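Local coordinates for sugar-phosphate aldolase (Thermotoga maritima, PDB 1PVT), which is a sugar-phosphate aldolase of the class II aldolase and adducin family, with an AraD-like fold, at residues 5-8 against 9-13. Sequence-based numbering, arbitrary orientation.
Sequences ETIR and EIQKV
Residues 5-8 and 9-13 are successive turns of one alpha helix, joined by i to i+4 backbone bonds in which the amides of E9, I10, Q11 and K12 reach the carbonyls of E5, T6, I7 and R8; the bond from Q11 N to I7 O, 2.7 Å long, is nearly straight at 167°. Across these turns the clearest side-chain meeting is that of I7 and Q11. With I7 CG1 anti to the carbonyl carbon (chi1 -56°), the branch methyl CG2 stands anti to the backbone N and lies 3.9 Å from Q11 OE1. Q11 CG, beside its own backbone N, lies 3.3 Å from I7 O, and the chain runs on extended from there. Q11 NE2 is hydrogen-bonded to V72 O, so a glutamine suits this border, its methylenes packing on the helix and its amide tying down a neighbouring backbone. On the inward face T6 CG2 and I10 CD1 approach loosely at 4.5 Å, and T6, I7 and I10 all rest on L61. Branched side chains fit this buried strip, where T6 OG1 is satisfied by H2 O. E9 OE2 accepts a hydrogen bond from A204 N at the start of helix 203-224, whose dipole may stabilise the carboxylate, although the nearby D202 carboxylate would work against this. The exposed R8 and K12 carry their charges on the outer side. This is an amphipathic helix, 2-19, packed by its apolar stripe against strands 28-34, 58-63 and 79-84 of the central sheet of an AraD-like aldolase fold.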
loop_
_atom_site.group_PDB
_atom_site.type_symbol
_atom_site.label_atom_id
_atom_site.label_comp_id
_atom_site.label_asym_id
_atom_site.label_seq_id
_atom_site.Cartn_x
_atom_site.Cartn_y
_atom_site.Cartn_z
ATOM N N GLU A 5 -1.305 -13.535 -13.907
ATOM C CA GLU A 5 -0.274 -12.626 -14.420
ATOM C C GLU A 5 -0.106 -11.489 -13.404
ATOM O O GLU A 5 1.013 -11.068 -13.102
ATOM C CB GLU A 5 -0.704 -12.054 -15.782
ATOM C CG GLU A 5 0.201 -10.941 -16.339
ATOM C CD GLU A 5 -0.316 -10.320 -17.652
ATOM O OE1 GLU A 5 -0.377 -11.035 -18.682
ATOM O OE2 GLU A 5 -0.657 -9.109 -17.655
ATOM N N THR A 6 -1.235 -11.001 -12.891
ATOM C CA THR A 6 -1.260 -9.941 -11.895
ATOM C C THR A 6 -0.285 -10.337 -10.789
ATOM O O THR A 6 0.459 -9.496 -10.258
ATOM C CB THR A 6 -2.690 -9.788 -11.315
ATOM O OG1 THR A 6 -3.546 -9.185 -12.292
ATOM C CG2 THR A 6 -2.683 -8.927 -10.080
ATOM N N ILE A 7 -0.295 -11.632 -10.467
ATOM C CA ILE A 7 0.573 -12.220 -9.446
ATOM C C ILE A 7 2.024 -11.923 -9.747
ATOM O O ILE A 7 2.777 -11.497 -8.872
ATOM C CB ILE A 7 0.436 -13.741 -9.401
ATOM C CG1 ILE A 7 -1.019 -14.127 -9.172
ATOM C CG2 ILE A 7 1.337 -14.297 -8.331
ATOM C CD1 ILE A 7 -1.680 -13.367 -8.064
ATOM N N ARG A 8 2.412 -12.186 -10.989
ATOM C CA ARG A 8 3.767 -11.930 -11.432
ATOM C C ARG A 8 4.055 -10.445 -11.269
ATOM O O ARG A 8 5.153 -10.061 -10.875
ATOM C CB ARG A 8 3.930 -12.357 -12.899
ATOM C CG ARG A 8 4.106 -13.863 -13.072
ATOM C CD ARG A 8 3.511 -14.384 -14.375
ATOM N NE ARG A 8 3.594 -15.848 -14.470
ATOM C CZ ARG A 8 2.763 -16.610 -15.188
ATOM N NH1 ARG A 8 1.770 -16.055 -15.879
ATOM N NH2 ARG A 8 2.929 -17.932 -15.229
ATOM N N GLU A 9 3.052 -9.615 -11.544
ATOM C CA GLU A 9 3.202 -8.165 -11.441
ATOM C C GLU A 9 3.439 -7.767 -10.003
ATOM O O GLU A 9 4.146 -6.801 -9.710
ATOM C CB GLU A 9 1.957 -7.459 -11.961
ATOM C CG GLU A 9 2.280 -6.167 -12.684
ATOM C CD GLU A 9 1.111 -5.195 -12.694
ATOM O OE1 GLU A 9 -0.011 -5.621 -13.091
ATOM O OE2 GLU A 9 1.322 -4.011 -12.309
ATOM N N ILE A 10 2.822 -8.514 -9.104
ATOM C CA ILE A 10 2.988 -8.267 -7.689
ATOM C C ILE A 10 4.354 -8.768 -7.246
ATOM O O ILE A 10 5.078 -8.069 -6.538
ATOM C CB ILE A 10 1.909 -8.991 -6.874
ATOM C CG1 ILE A 10 0.586 -8.232 -7.021
ATOM C CG2 ILE A 10 2.360 -9.155 -5.399
ATOM C CD1 ILE A 10 -0.549 -8.770 -6.144
ATOM N N GLN A 11 4.701 -9.986 -7.655
ATOM C CA GLN A 11 5.980 -10.571 -7.290
ATOM C C GLN A 11 7.141 -9.710 -7.758
ATOM O O GLN A 11 8.108 -9.508 -7.023
ATOM C CB GLN A 11 6.095 -11.965 -7.873
ATOM C CG GLN A 11 5.206 -12.954 -7.178
ATOM C CD GLN A 11 5.446 -14.366 -7.656
ATOM O OE1 GLN A 11 5.163 -14.700 -8.809
ATOM N NE2 GLN A 11 5.983 -15.209 -6.775
ATOM N N LYS A 12 7.040 -9.200 -8.979
ATOM C CA LYS A 12 8.081 -8.343 -9.525
ATOM C C LYS A 12 8.271 -7.124 -8.620
ATOM O O LYS A 12 9.399 -6.749 -8.309
ATOM C CB LYS A 12 7.716 -7.916 -10.946
ATOM C CG LYS A 12 8.703 -6.947 -11.578
ATOM C CD LYS A 12 8.419 -6.727 -13.067
ATOM C CE LYS A 12 9.309 -5.618 -13.655
ATOM N NZ LYS A 12 10.772 -5.911 -13.532
ATOM N N VAL A 13 7.173 -6.516 -8.184
ATOM C CA VAL A 13 7.241 -5.349 -7.293
ATOM C C VAL A 13 7.855 -5.714 -5.935
ATOM O O VAL A 13 8.619 -4.935 -5.363
ATOM C CB VAL A 13 5.825 -4.726 -7.079
ATOM C CG1 VAL A 13 5.820 -3.796 -5.854
ATOM C CG2 VAL A 13 5.398 -3.966 -8.342
#